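Long-range contacts in mirolysin (Tannerella forsythia, PDB 6R7V), which probably cleaves peptide bonds as a zinc metallopeptidase of the pappalysin family, and is seen here as a zymogen kept latent by a cysteine switch: residues Arg4-Glu9 / Asp268-Asp272; Tyr166-Pro170 / His211-Leu215; Asn231-Thr235 / Thr279-Arg285; Asp234-Gln238 / Gly260-Asn265. The protein carries 1 engineered substitution. One frame throughout, in Å; residues are numbered along the deposited sequence.

Contact 1: Arg4-Glu9 / Asp268-Asp272; sequences RTCGSE and DYTYD. With ZN (zinc ion), chain D.
Arg-4 crosses Tyr-269 at a slant and reaches past it to Asp-272. Its CB lies 3.2 Å from Tyr-269 O. With CG trans to the backbone N (chi1 167°), the chain passes over to Tyr-269 CD1, which Arg-4 CG and CD each approach to 3.6 Å. A bend at chi3 (-47°) then turns the guanidinium toward Thr-270. NH2 does the bonding here. It donates to Thr-270 O at 3.0 Å, tilted from the guanidinium plane. It also forms a salt bridge with Asp-272 OD1 at 2.8 Å, this time in the plane, and the two flat groups are nearly coplanar. NH1 has its own acceptor, Thr-204 OG1, so three bonds fix the rotation of the guanidinium.

The carbonyl O of Arg-4 lies over one face of the Tyr-269 ring, offset toward the rim. At the ring edge, Tyr-269 OH donates to the anti lone pair of Glu-9 OE1 at 2.7 Å. Cys-6 CB packs 3.7 Å from Tyr-269 CE1, and Cys-6 SG binds the zinc ion at 2.2 Å. His-207, His-211 and His-217 complete the site. This is the cysteine switch of the latent enzyme.

The loop 4-9 precedes helix 12-18. It contacts strand 269-270, which pairs in parallel with strand 243-244, and Arg-4 also touches His-207 of helix 203-212.

Contact 2: Tyr166-Pro170 / His211-Leu215; sequences YAQFP and HWLDL. With ZN (zinc ion), chain D.
Ala-167 meets the end of helix 203-212, its CB 3.6 Å from His-211 CB. At Gln-168 the backbone makes the contact: its O lies 3.7 Å from Trp-212 CA and near CD1 of the indole. This carbonyl is buried and has no polar partner in the model. Phe-169 comes next. Its ring stands obliquely to the imidazole of His-211, the planes 71° apart, with CE2 and CZ both 3.6 Å from His-211 ND1. Leu-215 O lies at the edge of the phenyl ring, 3.4 Å from Phe-169 CE2. Pro-170 ends the segment. Its CG sits 3.3 Å from Trp-212 O, and its CD lies 3.5 Å from Asp-214 OD1.

The helix closes in a Schellman motif with Asp-214 as its positive-phi residue. That is the place of the glycine in the usual HEXXHXXGXXH zinc motif of metzincins. Asp-214 also forms a salt bridge with Arg-285.

His-211 ND1 donates to Leu-215 O at 2.8 Å. The proton therefore sits on ND1, and NE2 offers its lone pair to the zinc ion at 2.0 Å. The bond to Leu-215 O, with Phe-169 beside it, probably limits rotation of the imidazole and so orients NE2 toward the metal.

Contact 3: Asn231-Thr235 / Thr279-Arg285; sequences NIADT and TKGQVER. With CA (calcium ion), chain C.
The type I turn from Ile-232 to Thr-235 lies against the start of helix 280-288, with the CA atoms of Ile-232 and Gly-281 5.9 Å apart. Asp-234 makes the polar link. Its chi1 of 64° sets CG between the backbone N and C, and turns the carboxylate toward the first turn of the helix. OD1 accepts from Thr-279 OG1 at 2.6 Å, and OD2 accepts from Gly-281 N at 2.9 Å. Both donors are on the syn sides, 25° and 28° out of the carboxylate plane. The helix N-terminus would favour the negative charge of Asp-234.

Thr-279 is the N-cap residue and forms a capping box with Gln-282. Gln-282 N donates to Thr-279 OG1 at 3.1 Å, and Thr-279 N donates to Gln-282 OE1 at 2.8 Å. Thr-279 OG1 thus has two bonds, as donor to Asp-234 and acceptor from the helix.

Ile-232 crosses Gln-282 at about a right angle, and its CD1 lies 3.7 Å from Gly-281 O. Thr-235 splits its roles. Its CG2 packs 3.7 Å from Thr-279 CG2, while its OG1 binds calcium at 2.5 Å. The backbone O atoms of Ile-232 and Thr-235, Asp-230 and four waters complete that site. Farther along the helix, a water joins Asn-231 O to Arg-285 NH2, whose guanidinium also forms salt bridges with Glu-30 and Asp-214.

Contact 4: Asp234-Gln238 / Gly260-Asn265; sequences DTPNQ and GVMFMN. With CA (calcium ion), chain C; CA (calcium ion), chain B.
The carboxamide of Gln-238 lies beside Val-261, with OE1 3.7 Å from Val-261 CB. The ring of Pro-236 places its CG 3.5 Å from Gly-260 O and its CD 4.0 Å from Met-262 CE. Within 260-265, Met-264 CE sits over the centre of one face of the Phe-263 ring.

Gln-238 is extended, with CG trans to the backbone N (chi1 178°), which carries its amide past Val-261 to a bridging water. The two side chains cross at about a right angle. The water donates to Gln-238 OE1 at 2.8 Å and to Pro-236 O at 2.9 Å, and accepts from Met-262 N at 2.9 Å. Gln-238 NE2 is taken by Asp-268. Thr-235 binds one calcium ion, and Gln-238 O binds another at 2.4 Å, with Trp-219, Asp-222, Ser-225 and Gly-239 among its other ligands.

Met-262 centres an inverse gamma turn and starts a type I turn that ends at Asn-265. The chain then leads to Met-267, which packs on His-211, consistent with the Met-turn of metzincins.

Segment 234-238 precedes strand 243-244. Along the chain, segment 260-265 follows that strand and comes before strand 269-270. Phe-92 of helix 90-93 touches Pro-236 and Met-262, and Thr-235 touches Gln-282 of helix 280-288.

Contacts 1 and 2 meet at the zinc ion, their centres 13 Å apart. Cys-6 SG and His-211 NE2 are 3.5 Å from each other as fellow ligands, and Ser-8 OG probably bonds to Ala-167 O at 2.8 Å. Contact 2 reaches contact 3 through the salt bridge between Asp-214 OD2 and Arg-285 NH1, 2.9 Å. Contacts 3 and 4 share Asp-234, Thr-235 and one calcium ion, and Gln-282 OE1 lies 2.9 Å from Asn-265 ND2. Contact 4 returns to contact 1 by Gln-238 NE2 and Asp-268 OD2, also 2.9 Å apart. Contacts 2 and 4 do not touch, their nearest atoms about 6 Å apart. Contacts 1 and 2 each supply a zinc ligand.

Contact 1: Arg4-Glu9 / Asp268-Asp272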
loop_
_atom_site.group_PDB
_atom_site.type_symbol
_atom_site.label_atom_id
_atom_site.label_comp_id
_atom_site.label_asym_id
_atom_site.label_seq_id
_atom_site.Cartn_x
_atom_site.Cartn_y
_atom_site.Cartn_z
ATOM N N ARG A 4 14.411 -2.044 2.778
ATOM C CA ARG A 4 13.232 -1.182 2.668
ATOM C C ARG A 4 12.809 -0.677 4.060
ATOM O O ARG A 4 12.937 -1.409 5.043
ATOM C CB ARG A 4 12.096 -1.957 1.963
ATOM C CG ARG A 4 10.699 -1.361 2.018
ATOM C CD ARG A 4 9.646 -2.201 1.263
ATOM N NE ARG A 4 10.065 -2.616 -0.083
ATOM C CZ ARG A 4 10.117 -1.816 -1.145
ATOM N NH1 ARG A 4 9.804 -0.525 -1.033
ATOM N NH2 ARG A 4 10.493 -2.294 -2.325
ATOM N N THR A 5 12.367 0.601 4.145
ATOM C CA THR A 5 11.863 1.194 5.391
ATOM C C THR A 5 10.388 1.483 5.194
ATOM O O THR A 5 9.967 1.877 4.101
ATOM C CB THR A 5 12.631 2.434 5.790
ATOM O OG1 THR A 5 12.570 3.330 4.687
ATOM C CG2 THR A 5 14.074 2.140 6.181
ATOM N N CYS A 6 9.594 1.260 6.227
ATOM C CA CYS A 6 8.154 1.419 6.156
ATOM C C CYS A 6 7.611 1.809 7.498
ATOM O O CYS A 6 8.037 1.243 8.508
ATOM C CB CYS A 6 7.529 0.121 5.651
ATOM S SG CYS A 6 5.722 0.126 5.590
ATOM N N GLY A 7 6.673 2.746 7.526
ATOM C CA GLY A 7 6.098 3.166 8.795
ATOM C C GLY A 7 4.836 2.413 9.171
ATOM O O GLY A 7 4.123 2.855 10.083
ATOM N N SER A 8 4.534 1.271 8.503
ATOM C CA SER A 8 3.315 0.528 8.787
ATOM C C SER A 8 3.552 -0.876 9.312
ATOM O O SER A 8 2.893 -1.820 8.897
ATOM C CB SER A 8 2.433 0.475 7.553
ATOM O OG SER A 8 2.055 1.783 7.162
ATOM N N GLU A 9 4.424 -0.997 10.301
ATOM C CA GLU A 9 4.633 -2.272 10.965
ATOM C C GLU A 9 3.549 -2.459 12.022
ATOM O O GLU A 9 3.144 -1.490 12.665
ATOM C CB GLU A 9 6.032 -2.320 11.606
ATOM C CG GLU A 9 7.171 -2.314 10.588
ATOM C CD GLU A 9 8.603 -2.247 11.088
ATOM O OE1 GLU A 9 9.526 -2.289 10.240
ATOM O OE2 GLU A 9 8.809 -2.145 12.320
ATOM N N ASP A 268 7.087 -7.881 1.454
ATOM C CA ASP A 268 8.380 -8.063 2.113
ATOM C C ASP A 268 9.137 -6.717 1.998
ATOM O O ASP A 268 8.537 -5.698 1.633
ATOM C CB ASP A 268 9.170 -9.269 1.515
ATOM C CG ASP A 268 10.130 -9.927 2.514
ATOM O OD1 ASP A 268 10.609 -9.230 3.431
ATOM O OD2 ASP A 268 10.379 -11.128 2.389
ATOM N N TYR A 269 10.445 -6.697 2.346
ATOM C CA TYR A 269 11.277 -5.490 2.318
ATOM C C TYR A 269 12.350 -5.557 1.244
ATOM O O TYR A 269 13.325 -4.805 1.290
ATOM C CB TYR A 269 11.945 -5.233 3.682
ATOM C CG TYR A 269 11.132 -4.494 4.722
ATOM C CD1 TYR A 269 9.870 -3.976 4.419
ATOM C CD2 TYR A 269 11.648 -4.259 5.992
ATOM C CE1 TYR A 269 9.158 -3.226 5.354
ATOM C CE2 TYR A 269 10.938 -3.530 6.939
ATOM C CZ TYR A 269 9.700 -3.003 6.612
ATOM O OH TYR A 269 8.985 -2.320 7.564
ATOM N N THR A 270 12.174 -6.444 0.266
ATOM C CA THR A 270 13.150 -6.623 -0.795
ATOM C C THR A 270 13.147 -5.465 -1.822
ATOM O O THR A 270 12.213 -4.646 -1.846
ATOM C CB THR A 270 12.899 -7.959 -1.479
ATOM O OG1 THR A 270 11.513 -8.087 -1.726
ATOM C CG2 THR A 270 13.371 -9.129 -0.620
ATOM N N TYR A 271 14.188 -5.411 -2.669
ATOM C CA TYR A 271 14.306 -4.413 -3.733
ATOM C C TYR A 271 13.146 -4.491 -4.694
ATOM O O TYR A 271 12.655 -5.581 -4.959
ATOM C CB TYR A 271 15.575 -4.631 -4.547
ATOM C CG TYR A 271 16.890 -4.307 -3.891
ATOM C CD1 TYR A 271 16.948 -3.534 -2.729
ATOM C CD2 TYR A 271 18.082 -4.707 -4.468
ATOM C CE1 TYR A 271 18.176 -3.194 -2.148
ATOM C CE2 TYR A 271 19.308 -4.358 -3.914
ATOM C CZ TYR A 271 19.350 -3.613 -2.748
ATOM O OH TYR A 271 20.589 -3.314 -2.212
ATOM N N ASP A 272 12.744 -3.352 -5.262
ATOM C CA ASP A 272 11.628 -3.350 -6.187
ATOM C C ASP A 272 11.711 -4.351 -7.336
ATOM O O ASP A 272 10.690 -4.958 -7.696
ATOM C CB ASP A 272 11.516 -1.984 -6.832
ATOM C CG ASP A 272 10.994 -0.852 -5.974
ATOM O OD1 ASP A 272 11.053 -0.961 -4.729
ATOM O OD2 ASP A 272 10.560 0.147 -6.544
HETATM ZN ZN ZN D . 5.184 -1.932 4.970
HETATM O O HOH W 1 15.786 -4.110 0.512
#

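Contact 2: Tyr166-Pro170 / His211-Leu215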
loop_
_atom_site.group_PDB
_atom_site.type_symbol
_atom_site.label_atom_id
_atom_site.label_comp_id
_atom_site.label_asym_id
_atom_site.label_seq_id
_atom_site.Cartn_x
_atom_site.Cartn_y
_atom_site.Cartn_z
ATOM N N TYR A 166 4.580 5.150 4.070
ATOM C CA TYR A 166 3.725 4.604 5.113
ATOM C C TYR A 166 2.265 4.696 4.691
ATOM O O TYR A 166 1.894 5.525 3.856
ATOM C CB TYR A 166 3.962 5.266 6.476
ATOM C CG TYR A 166 3.517 6.704 6.609
ATOM C CD1 TYR A 166 2.284 7.023 7.172
ATOM C CD2 TYR A 166 4.377 7.751 6.280
ATOM C CE1 TYR A 166 1.892 8.348 7.349
ATOM C CE2 TYR A 166 4.003 9.077 6.475
ATOM C CZ TYR A 166 2.770 9.368 7.036
ATOM O OH TYR A 166 2.385 10.675 7.212
ATOM N N ALA A 167 1.435 3.837 5.266
ATOM C CA ALA A 167 0.019 3.791 4.957
ATOM C C ALA A 167 -0.785 3.807 6.216
ATOM O O ALA A 167 -0.298 3.371 7.264
ATOM C CB ALA A 167 -0.285 2.504 4.193
ATOM N N GLN A 168 -2.056 4.161 6.097
ATOM C CA GLN A 168 -2.973 4.042 7.207
ATOM C C GLN A 168 -3.827 2.788 6.954
ATOM O O GLN A 168 -4.354 2.614 5.860
ATOM C CB GLN A 168 -3.841 5.312 7.376
ATOM C CG GLN A 168 -4.651 5.228 8.665
ATOM C CD GLN A 168 -5.382 6.506 8.954
ATOM O OE1 GLN A 168 -4.786 7.481 9.372
ATOM N NE2 GLN A 168 -6.681 6.509 8.739
ATOM N N PHE A 169 -3.981 1.919 7.964
ATOM C CA PHE A 169 -4.734 0.683 7.796
ATOM C C PHE A 169 -6.247 0.895 7.870
ATOM O O PHE A 169 -6.695 1.806 8.583
ATOM C CB PHE A 169 -4.335 -0.305 8.905
ATOM C CG PHE A 169 -2.966 -0.909 8.746
ATOM C CD1 PHE A 169 -1.890 -0.431 9.483
ATOM C CD2 PHE A 169 -2.754 -1.959 7.868
ATOM C CE1 PHE A 169 -0.604 -0.949 9.290
ATOM C CE2 PHE A 169 -1.476 -2.515 7.713
ATOM C CZ PHE A 169 -0.415 -2.019 8.439
ATOM N N PRO A 170 -7.052 -0.008 7.253
ATOM C CA PRO A 170 -8.512 0.159 7.289
ATOM C C PRO A 170 -9.129 0.154 8.681
ATOM O O PRO A 170 -10.169 0.803 8.858
ATOM C CB PRO A 170 -9.024 -1.058 6.514
ATOM C CG PRO A 170 -7.906 -1.413 5.577
ATOM C CD PRO A 170 -6.645 -1.071 6.304
ATOM N N HIS A 211 -0.907 -2.255 2.269
ATOM C CA HIS A 211 -1.346 -1.957 3.662
ATOM C C HIS A 211 -2.682 -1.199 3.719
ATOM O O HIS A 211 -3.513 -1.490 4.582
ATOM C CB HIS A 211 -0.314 -1.106 4.388
ATOM C CG HIS A 211 1.025 -1.748 4.645
ATOM N ND1 HIS A 211 1.151 -2.944 5.337
ATOM C CD2 HIS A 211 2.260 -1.257 4.412
ATOM C CE1 HIS A 211 2.458 -3.141 5.496
ATOM N NE2 HIS A 211 3.155 -2.149 4.982
ATOM N N TRP A 212 -2.876 -0.225 2.822
ATOM C CA TRP A 212 -4.151 0.509 2.791
ATOM C C TRP A 212 -5.335 -0.446 2.484
ATOM O O TRP A 212 -6.488 -0.153 2.859
ATOM C CB TRP A 212 -3.993 1.610 1.737
ATOM C CG TRP A 212 -5.183 2.491 1.558
ATOM C CD1 TRP A 212 -5.591 3.510 2.375
ATOM C CD2 TRP A 212 -6.082 2.464 0.458
ATOM N NE1 TRP A 212 -6.722 4.093 1.862
ATOM C CE2 TRP A 212 -7.075 3.440 0.703
ATOM C CE3 TRP A 212 -6.174 1.674 -0.691
ATOM C CZ2 TRP A 212 -8.121 3.684 -0.202
ATOM C CZ3 TRP A 212 -7.210 1.905 -1.577
ATOM C CH2 TRP A 212 -8.193 2.875 -1.312
ATOM N N LEU A 213 -5.033 -1.604 1.827
ATOM C CA LEU A 213 -5.971 -2.659 1.522
ATOM C C LEU A 213 -5.839 -3.851 2.498
ATOM O O LEU A 213 -6.219 -4.992 2.192
ATOM C CB LEU A 213 -5.856 -3.095 0.060
ATOM C CG LEU A 213 -6.260 -2.013 -0.954
ATOM C CD1 LEU A 213 -5.983 -2.470 -2.358
ATOM C CD2 LEU A 213 -7.754 -1.585 -0.771
ATOM N N ASP A 214 -5.373 -3.556 3.708
ATOM C CA ASP A 214 -5.416 -4.441 4.881
ATOM C C ASP A 214 -4.299 -5.480 4.962
ATOM O O ASP A 214 -4.328 -6.330 5.878
ATOM C CB ASP A 214 -6.795 -5.163 4.993
ATOM C CG ASP A 214 -7.332 -5.227 6.393
ATOM O OD1 ASP A 214 -6.901 -4.424 7.212
ATOM O OD2 ASP A 214 -8.179 -6.114 6.666
ATOM N N LEU A 215 -3.312 -5.435 4.077
ATOM C CA LEU A 215 -2.238 -6.426 4.172
ATOM C C LEU A 215 -1.183 -6.018 5.167
ATOM O O LEU A 215 -0.881 -4.814 5.317
ATOM C CB LEU A 215 -1.561 -6.642 2.811
ATOM C CG LEU A 215 -2.464 -7.099 1.675
ATOM C CD1 LEU A 215 -1.637 -7.394 0.443
ATOM C CD2 LEU A 215 -3.313 -8.320 2.068
HETATM ZN ZN ZN D . 5.184 -1.932 4.970
#

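Contact 3: Asn231-Thr235 / Thr279-Arg285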
loop_
_atom_site.group_PDB
_atom_site.type_symbol
_atom_site.label_atom_id
_atom_site.label_comp_id
_atom_site.label_asym_id
_atom_site.label_seq_id
_atom_site.Cartn_x
_atom_site.Cartn_y
_atom_site.Cartn_z
ATOM N N ASN A 231 -1.750 -13.158 8.758
ATOM C CA ASN A 231 -3.139 -13.629 8.639
ATOM C C ASN A 231 -3.466 -14.147 7.241
ATOM O O ASN A 231 -4.642 -14.254 6.894
ATOM C CB ASN A 231 -4.169 -12.573 9.070
ATOM C CG ASN A 231 -3.937 -12.094 10.487
ATOM O OD1 ASN A 231 -3.769 -10.903 10.728
ATOM N ND2 ASN A 231 -3.874 -13.007 11.440
ATOM N N ILE A 232 -2.438 -14.508 6.445
ATOM C CA ILE A 232 -2.632 -15.084 5.118
ATOM C C ILE A 232 -2.073 -16.509 5.108
ATOM O O ILE A 232 -0.864 -16.702 5.282
ATOM C CB ILE A 232 -2.003 -14.219 4.017
ATOM C CG1 ILE A 232 -2.440 -12.721 4.089
ATOM C CG2 ILE A 232 -2.319 -14.830 2.644
ATOM C CD1 ILE A 232 -3.883 -12.424 3.765
ATOM N N ALA A 233 -2.955 -17.517 4.897
ATOM C CA ALA A 233 -2.483 -18.892 4.941
ATOM C C ALA A 233 -1.530 -19.277 3.792
ATOM O O ALA A 233 -0.638 -20.113 4.007
ATOM C CB ALA A 233 -3.683 -19.839 4.949
ATOM N N ASP A 234 -1.668 -18.644 2.592
ATOM C CA ASP A 234 -0.822 -19.095 1.488
ATOM C C ASP A 234 0.510 -18.314 1.393
ATOM O O ASP A 234 1.321 -18.616 0.504
ATOM C CB ASP A 234 -1.566 -19.113 0.159
ATOM C CG ASP A 234 -2.019 -17.773 -0.336
ATOM O OD1 ASP A 234 -1.672 -16.754 0.301
ATOM O OD2 ASP A 234 -2.683 -17.728 -1.401
ATOM N N THR A 235 0.798 -17.398 2.356
ATOM C CA THR A 235 2.128 -16.820 2.444
ATOM C C THR A 235 2.866 -17.676 3.499
ATOM O O THR A 235 2.410 -17.756 4.662
ATOM C CB THR A 235 2.119 -15.324 2.778
ATOM O OG1 THR A 235 1.301 -15.154 3.939
ATOM C CG2 THR A 235 1.621 -14.486 1.627
ATOM N N THR A 279 -0.279 -12.939 -3.383
ATOM C CA THR A 279 -0.884 -14.266 -3.456
ATOM C C THR A 279 -2.405 -14.180 -3.631
ATOM O O THR A 279 -3.021 -13.127 -3.383
ATOM C CB THR A 279 -0.610 -15.083 -2.201
ATOM O OG1 THR A 279 -1.317 -14.532 -1.083
ATOM C CG2 THR A 279 0.840 -15.253 -1.896
ATOM N N LYS A 280 -3.037 -15.315 -3.963
ATOM C CA LYS A 280 -4.505 -15.358 -4.015
ATOM C C LYS A 280 -5.119 -14.994 -2.646
ATOM O O LYS A 280 -6.154 -14.328 -2.596
ATOM C CB LYS A 280 -4.975 -16.748 -4.432
ATOM C CG LYS A 280 -4.609 -17.058 -5.889
ATOM C CD LYS A 280 -4.867 -18.521 -6.230
ATOM C CE LYS A 280 -4.477 -18.821 -7.656
ATOM N NZ LYS A 280 -4.603 -20.279 -7.946
ATOM N N GLY A 281 -4.510 -15.468 -1.555
ATOM C CA GLY A 281 -5.022 -15.146 -0.225
ATOM C C GLY A 281 -4.949 -13.668 0.100
ATOM O O GLY A 281 -5.854 -13.115 0.749
ATOM N N GLN A 282 -3.850 -13.001 -0.323
ATOM C CA GLN A 282 -3.748 -11.556 -0.120
ATOM C C GLN A 282 -4.808 -10.841 -0.954
ATOM O O GLN A 282 -5.445 -9.940 -0.439
ATOM C CB GLN A 282 -2.341 -11.066 -0.496
ATOM C CG GLN A 282 -1.264 -11.482 0.514
ATOM C CD GLN A 282 0.113 -11.157 -0.017
ATOM O OE1 GLN A 282 0.408 -11.352 -1.204
ATOM N NE2 GLN A 282 0.975 -10.602 0.856
ATOM N N VAL A 283 -5.013 -11.262 -2.219
ATOM C CA VAL A 283 -6.071 -10.699 -3.067
ATOM C C VAL A 283 -7.451 -10.795 -2.379
ATOM O O VAL A 283 -8.230 -9.832 -2.418
ATOM C CB VAL A 283 -6.100 -11.428 -4.432
ATOM C CG1 VAL A 283 -7.414 -11.171 -5.170
ATOM C CG2 VAL A 283 -4.902 -10.986 -5.254
ATOM N N GLU A 284 -7.777 -11.954 -1.834
ATOM C CA GLU A 284 -9.063 -12.137 -1.156
ATOM C C GLU A 284 -9.228 -11.121 -0.040
ATOM O O GLU A 284 -10.303 -10.521 0.085
ATOM C CB GLU A 284 -9.196 -13.559 -0.595
ATOM C CG GLU A 284 -9.351 -14.650 -1.639
ATOM C CD GLU A 284 -9.345 -16.042 -1.034
ATOM O OE1 GLU A 284 -10.419 -16.498 -0.578
ATOM O OE2 GLU A 284 -8.262 -16.670 -1.001
ATOM N N ARG A 285 -8.166 -10.903 0.758
ATOM C CA ARG A 285 -8.253 -9.979 1.865
ATOM C C ARG A 285 -8.479 -8.553 1.348
ATOM O O ARG A 285 -9.307 -7.823 1.901
ATOM C CB ARG A 285 -6.984 -10.070 2.715
ATOM C CG ARG A 285 -6.870 -9.008 3.781
ATOM C CD ARG A 285 -7.980 -9.054 4.803
ATOM N NE ARG A 285 -7.796 -10.151 5.725
ATOM C CZ ARG A 285 -7.462 -10.009 7.000
ATOM N NH1 ARG A 285 -7.372 -8.803 7.541
ATOM N NH2 ARG A 285 -7.277 -11.069 7.757
HETATM CA CA CA C . 1.296 -16.211 6.221
HETATM O O HOH W 2 -7.078 -13.343 6.147
HETATM O O HOH W 3 3.605 -15.353 5.950
HETATM O O HOH W 4 2.288 -15.661 8.516
HETATM O O HOH W 5 1.468 -18.324 7.270
HETATM O O HOH W 6 -0.435 -16.323 8.092
#

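Contact 4: Asp234-Gln238 / Gly260-Asn265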
loop_
_atom_site.group_PDB
_atom_site.type_symbol
_atom_site.label_atom_id
_atom_site.label_comp_id
_atom_site.label_asym_id
_atom_site.label_seq_id
_atom_site.Cartn_x
_atom_site.Cartn_y
_atom_site.Cartn_z
ATOM N N ASP A 234 -1.668 -18.644 2.592
ATOM C CA ASP A 234 -0.822 -19.095 1.488
ATOM C C ASP A 234 0.510 -18.314 1.393
ATOM O O ASP A 234 1.321 -18.616 0.504
ATOM C CB ASP A 234 -1.566 -19.113 0.159
ATOM C CG ASP A 234 -2.019 -17.773 -0.336
ATOM O OD1 ASP A 234 -1.672 -16.754 0.301
ATOM O OD2 ASP A 234 -2.683 -17.728 -1.401
ATOM N N THR A 235 0.798 -17.398 2.356
ATOM C CA THR A 235 2.128 -16.820 2.444
ATOM C C THR A 235 2.866 -17.676 3.499
ATOM O O THR A 235 2.410 -17.756 4.662
ATOM C CB THR A 235 2.119 -15.324 2.778
ATOM O OG1 THR A 235 1.301 -15.154 3.939
ATOM C CG2 THR A 235 1.621 -14.486 1.627
ATOM N N PRO A 236 3.974 -18.346 3.106
ATOM C CA PRO A 236 4.709 -19.184 4.083
ATOM C C PRO A 236 5.096 -18.415 5.339
ATOM O O PRO A 236 5.496 -17.256 5.237
ATOM C CB PRO A 236 5.968 -19.589 3.321
ATOM C CG PRO A 236 5.579 -19.515 1.857
ATOM C CD PRO A 236 4.627 -18.346 1.776
ATOM N N ASN A 237 4.989 -19.063 6.515
ATOM C CA ASN A 237 5.428 -18.483 7.781
ATOM C C ASN A 237 6.877 -18.086 7.625
ATOM O O ASN A 237 7.693 -18.844 7.090
ATOM C CB ASN A 237 5.256 -19.472 8.923
ATOM C CG ASN A 237 5.387 -18.888 10.302
ATOM O OD1 ASN A 237 5.719 -17.722 10.492
ATOM N ND2 ASN A 237 5.129 -19.702 11.307
ATOM N N GLN A 238 7.206 -16.886 8.033
ATOM C CA GLN A 238 8.525 -16.344 7.757
ATOM C C GLN A 238 9.090 -15.710 9.021
ATOM O O GLN A 238 8.337 -15.107 9.771
ATOM C CB GLN A 238 8.363 -15.309 6.609
ATOM C CG GLN A 238 9.634 -14.574 6.178
ATOM C CD GLN A 238 9.429 -13.714 4.953
ATOM O OE1 GLN A 238 8.703 -14.058 4.023
ATOM N NE2 GLN A 238 10.054 -12.567 4.929
ATOM N N GLY A 260 10.613 -22.576 0.457
ATOM C CA GLY A 260 11.036 -21.567 1.426
ATOM C C GLY A 260 10.097 -20.381 1.570
ATOM O O GLY A 260 8.877 -20.508 1.446
ATOM N N VAL A 261 10.670 -19.210 1.854
ATOM C CA VAL A 261 9.880 -18.009 2.099
ATOM C C VAL A 261 9.696 -17.183 0.834
ATOM O O VAL A 261 10.520 -17.168 -0.068
ATOM C CB VAL A 261 10.450 -17.190 3.275
ATOM C CG1 VAL A 261 10.517 -18.035 4.561
ATOM C CG2 VAL A 261 11.814 -16.574 2.947
ATOM N N MET A 262 8.561 -16.506 0.762
ATOM C CA MET A 262 8.175 -15.756 -0.434
ATOM C C MET A 262 8.750 -14.335 -0.394
ATOM O O MET A 262 8.030 -13.330 -0.236
ATOM C CB MET A 262 6.646 -15.740 -0.511
ATOM C CG MET A 262 6.136 -15.584 -1.870
ATOM S SD MET A 262 4.332 -15.577 -1.773
ATOM C CE MET A 262 3.929 -17.286 -2.017
ATOM N N PHE A 263 10.078 -14.246 -0.538
ATOM C CA PHE A 263 10.767 -12.955 -0.418
ATOM C C PHE A 263 10.455 -12.015 -1.572
ATOM O O PHE A 263 10.753 -10.827 -1.463
ATOM C CB PHE A 263 12.279 -13.156 -0.299
ATOM C CG PHE A 263 12.914 -13.850 -1.475
ATOM C CD1 PHE A 263 13.219 -13.148 -2.639
ATOM C CD2 PHE A 263 13.188 -15.212 -1.430
ATOM C CE1 PHE A 263 13.804 -13.791 -3.727
ATOM C CE2 PHE A 263 13.779 -15.851 -2.512
ATOM C CZ PHE A 263 14.071 -15.144 -3.658
ATOM N N MET A 264 9.847 -12.531 -2.654
ATOM C CA MET A 264 9.466 -11.732 -3.830
ATOM C C MET A 264 8.002 -11.222 -3.727
ATOM O O MET A 264 7.471 -10.647 -4.677
ATOM C CB MET A 264 9.734 -12.484 -5.148
ATOM C CG MET A 264 8.862 -13.703 -5.457
ATOM S SD MET A 264 8.876 -15.078 -4.277
ATOM C CE MET A 264 10.602 -15.549 -4.332
ATOM N N ASN A 265 7.380 -11.448 -2.581
ATOM C CA ASN A 265 6.053 -10.889 -2.289
ATOM C C ASN A 265 6.187 -9.396 -2.101
ATOM O O ASN A 265 7.146 -8.936 -1.470
ATOM C CB ASN A 265 5.497 -11.532 -1.030
ATOM C CG ASN A 265 4.020 -11.240 -0.858
ATOM O OD1 ASN A 265 3.643 -10.214 -0.300
ATOM N ND2 ASN A 265 3.166 -12.115 -1.389
HETATM CA CA CA C . 1.296 -16.211 6.221
HETATM CA CA CA B . 8.025 -13.852 11.780
HETATM O O HOH W 7 7.041 -16.067 3.144
HETATM O O HOH W 3 3.605 -15.353 5.950
HETATM O O HOH W 8 6.127 -15.278 11.622
HETATM O O HOH W 4 2.288 -15.661 8.516
HETATM O O HOH W 5 1.468 -18.324 7.270
HETATM O O HOH W 6 -0.435 -16.323 8.092
#